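Local atomic coordinates of imidazolonepropionase (Unidentified, PDB entry 2Q09), a protein that hydrolyses a carbon-nitrogen bond of imidazolone-5-propanoate to give N-formimidoyl-L-glutamate, the third step of histidine degradation. Residues G67-H72 and H353-L358. Residues are numbered along the deposited sequence; the frame is centred on the assembly and turned at random.
Sequences GLIDCH and HAARAL. With FE (Fe (III) ion), chain B.
Ile-69 and Cys-71 meet Ala-354, Ala-355, Ala-357 and Leu-358 in a buried van der Waals contact where helix 352-357, with Leu-358 following it, packs on strand 63-73 of the amidohydrolase TIM barrel; the axes of strand 68-72 and helix 353-357 come to 7.9 Å at 43°. CB of Ile-69, where the side chain forks, lies 3.6 Å from Ala-354 CB; of the two arms, CD1 reaches Ala-355 CB, and CG2, anti to the backbone N, touches Leu-358 CD1 at 3.7 Å as the side chains run past one another with opposite headings. The small Ala-354 is consistent with the close approach, its CA 5.7 Å from Cys-71 CA. Cys-71 CB rests against Leu-358 CD2 at 3.7 Å, while chi1 of 66° sets SG between the backbone N and the carbonyl carbon, 4.0 Å from Ala-357 CB. An alanine in place of Leu-358 would probably open a gap beside Ile-69 CG2 and Cys-71 CB. The strand also reaches the active site: Asp-70 hydrogen-bonds Ser-315 and Ser-316, and His-72 joins His-74, His-242 and Asp-317 around the iron. His-72 ND1 is hydrogen-bonded to Asp-264, probably helping fix the ring whose NE2 binds iron at 2.2 Å.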
ATOM      1  N   GLY A  67       5.818   9.501   8.258  1.00 20.43           N
ATOM      2  CA  GLY A  67       4.973   8.387   8.651  1.00 21.15           C
ATOM      3  C   GLY A  67       5.113   7.312   7.592  1.00 20.40           C
ATOM      4  O   GLY A  67       5.315   7.636   6.422  1.00 21.90           O
ATOM      5  N   LEU A  68       5.000   6.045   7.968  1.00 20.28           N
ATOM      6  CA  LEU A  68       5.146   4.978   6.984  1.00 20.91           C
ATOM      7  C   LEU A  68       3.881   4.855   6.136  1.00 21.84           C
ATOM      8  O   LEU A  68       2.778   5.204   6.574  1.00 20.40           O
ATOM      9  CB  LEU A  68       5.463   3.648   7.674  1.00 19.15           C
ATOM     10  CG  LEU A  68       6.629   3.674   8.675  1.00 22.05           C
ATOM     11  CD1 LEU A  68       6.905   2.255   9.151  1.00 19.98           C
ATOM     12  CD2 LEU A  68       7.879   4.286   8.039  1.00 19.49           C
ATOM     13  N   ILE A  69       4.063   4.369   4.914  1.00 20.49           N
ATOM     14  CA  ILE A  69       2.964   4.205   3.978  1.00 21.29           C
ATOM     15  C   ILE A  69       2.924   2.786   3.407  1.00 21.20           C
ATOM     16  O   ILE A  69       3.930   2.314   2.871  1.00 22.20           O
ATOM     17  CB  ILE A  69       3.127   5.216   2.820  1.00 20.17           C
ATOM     18  CG1 ILE A  69       3.213   6.635   3.398  1.00 20.36           C
ATOM     19  CG2 ILE A  69       1.973   5.107   1.829  1.00 19.83           C
ATOM     20  CD1 ILE A  69       3.548   7.705   2.370  1.00 21.49           C
ATOM     21  N   ASP A  70       1.766   2.133   3.516  1.00 21.32           N
ATOM     22  CA  ASP A  70       1.550   0.770   2.998  1.00 20.98           C
ATOM     23  C   ASP A  70       0.619   0.969   1.803  1.00 21.46           C
ATOM     24  O   ASP A  70      -0.600   1.073   1.960  1.00 21.62           O
ATOM     25  CB  ASP A  70       0.874  -0.095   4.073  1.00 22.90           C
ATOM     26  CG  ASP A  70       1.060  -1.582   3.838  1.00 21.61           C
ATOM     27  OD1 ASP A  70       0.585  -2.358   4.690  1.00 24.48           O
ATOM     28  OD2 ASP A  70       1.676  -1.973   2.822  1.00 24.60           O
ATOM     29  N   CYS A  71       1.198   1.017   0.609  1.00 19.34           N
ATOM     30  CA  CYS A  71       0.448   1.308  -0.607  1.00 20.23           C
ATOM     31  C   CYS A  71      -0.256   0.180  -1.352  1.00 21.27           C
ATOM     32  O   CYS A  71      -0.737   0.401  -2.464  1.00 21.82           O
ATOM     33  CB  CYS A  71       1.365   2.047  -1.592  1.00 19.13           C
ATOM     34  SG  CYS A  71       2.786   1.055  -2.220  1.00 23.40           S
ATOM     35  N   HIS A  72      -0.336  -1.005  -0.757  1.00 20.81           N
ATOM     36  CA  HIS A  72      -0.988  -2.122  -1.426  1.00 22.66           C
ATOM     37  C   HIS A  72      -1.532  -3.144  -0.437  1.00 23.66           C
ATOM     38  O   HIS A  72      -0.806  -4.034   0.003  1.00 23.73           O
ATOM     39  CB  HIS A  72       0.008  -2.792  -2.380  1.00 21.12           C
ATOM     40  CG  HIS A  72      -0.561  -3.944  -3.155  1.00 22.33           C
ATOM     41  ND1 HIS A  72      -0.443  -4.046  -4.524  1.00 20.11           N
ATOM     42  CD2 HIS A  72      -1.217  -5.059  -2.753  1.00 22.66           C
ATOM     43  CE1 HIS A  72      -1.000  -5.171  -4.933  1.00 20.02           C
ATOM     44  NE2 HIS A  72      -1.477  -5.805  -3.877  1.00 22.51           N
ATOM     45  N   HIS A 353       8.742   6.586  -2.143  1.00 21.84           N
ATOM     46  CA  HIS A 353       8.221   5.812  -3.259  1.00 22.14           C
ATOM     47  C   HIS A 353       6.790   5.336  -3.050  1.00 21.64           C
ATOM     48  O   HIS A 353       6.019   5.259  -4.003  1.00 21.03           O
ATOM     49  CB  HIS A 353       9.175   4.651  -3.535  1.00 21.04           C
ATOM     50  CG  HIS A 353      10.581   5.105  -3.791  1.00 25.08           C
ATOM     51  ND1 HIS A 353      11.688   4.349  -3.465  1.00 25.84           N
ATOM     52  CD2 HIS A 353      11.056   6.262  -4.314  1.00 22.47           C
ATOM     53  CE1 HIS A 353      12.785   5.024  -3.772  1.00 22.77           C
ATOM     54  NE2 HIS A 353      12.428   6.185  -4.289  1.00 24.49           N
ATOM     55  N   ALA A 354       6.436   5.026  -1.807  1.00 21.34           N
ATOM     56  CA  ALA A 354       5.079   4.586  -1.496  1.00 21.89           C
ATOM     57  C   ALA A 354       4.134   5.758  -1.734  1.00 22.54           C
ATOM     58  O   ALA A 354       3.028   5.584  -2.242  1.00 23.23           O
ATOM     59  CB  ALA A 354       4.982   4.126  -0.039  1.00 20.54           C
ATOM     60  N   ALA A 355       4.569   6.957  -1.351  1.00 22.62           N
ATOM     61  CA  ALA A 355       3.754   8.150  -1.539  1.00 22.96           C
ATOM     62  C   ALA A 355       3.467   8.344  -3.027  1.00 22.97           C
ATOM     63  O   ALA A 355       2.330   8.599  -3.421  1.00 24.09           O
ATOM     64  CB  ALA A 355       4.471   9.376  -0.980  1.00 22.98           C
ATOM     65  N   ARG A 356       4.509   8.221  -3.845  1.00 22.35           N
ATOM     66  CA  ARG A 356       4.380   8.386  -5.288  1.00 22.59           C
ATOM     67  C   ARG A 356       3.434   7.343  -5.880  1.00 23.50           C
ATOM     68  O   ARG A 356       2.647   7.650  -6.778  1.00 22.57           O
ATOM     69  CB  ARG A 356       5.754   8.277  -5.963  1.00 23.19           C
ATOM     70  CG  ARG A 356       5.739   8.580  -7.474  1.00 23.65           C
ATOM     71  CD  ARG A 356       7.155   8.591  -8.047  1.00 27.26           C
ATOM     72  NE  ARG A 356       7.945   9.699  -7.516  1.00 28.92           N
ATOM     73  CZ  ARG A 356       7.845  10.958  -7.936  1.00 31.27           C
ATOM     74  NH1 ARG A 356       6.995  11.277  -8.905  1.00 30.35           N
ATOM     75  NH2 ARG A 356       8.586  11.902  -7.376  1.00 31.56           N
ATOM     76  N   ALA A 357       3.523   6.112  -5.387  1.00 21.42           N
ATOM     77  CA  ALA A 357       2.663   5.030  -5.868  1.00 23.20           C
ATOM     78  C   ALA A 357       1.184   5.342  -5.621  1.00 22.35           C
ATOM     79  O   ALA A 357       0.304   4.764  -6.255  1.00 23.82           O
ATOM     80  CB  ALA A 357       3.037   3.716  -5.187  1.00 22.13           C
ATOM     81  N   LEU A 358       0.916   6.251  -4.691  1.00 24.47           N
ATOM     82  CA  LEU A 358      -0.456   6.634  -4.374  1.00 25.19           C
ATOM     83  C   LEU A 358      -0.769   8.019  -4.931  1.00 26.62           C
ATOM     84  O   LEU A 358      -1.821   8.583  -4.638  1.00 26.42           O
ATOM     85  CB  LEU A 358      -0.673   6.626  -2.854  1.00 24.98           C
ATOM     86  CG  LEU A 358      -0.441   5.297  -2.125  1.00 25.90           C
ATOM     87  CD1 LEU A 358      -0.706   5.455  -0.641  1.00 23.84           C
ATOM     88  CD2 LEU A 358      -1.352   4.225  -2.717  1.00 26.30           C
TER
HETATM   89 FE    FE B 500      -2.652  -7.644  -3.867  1.00 31.04          FE
HETATM   90  O   HOH W   1      -1.642  -9.848  -4.144  1.00 26.67           O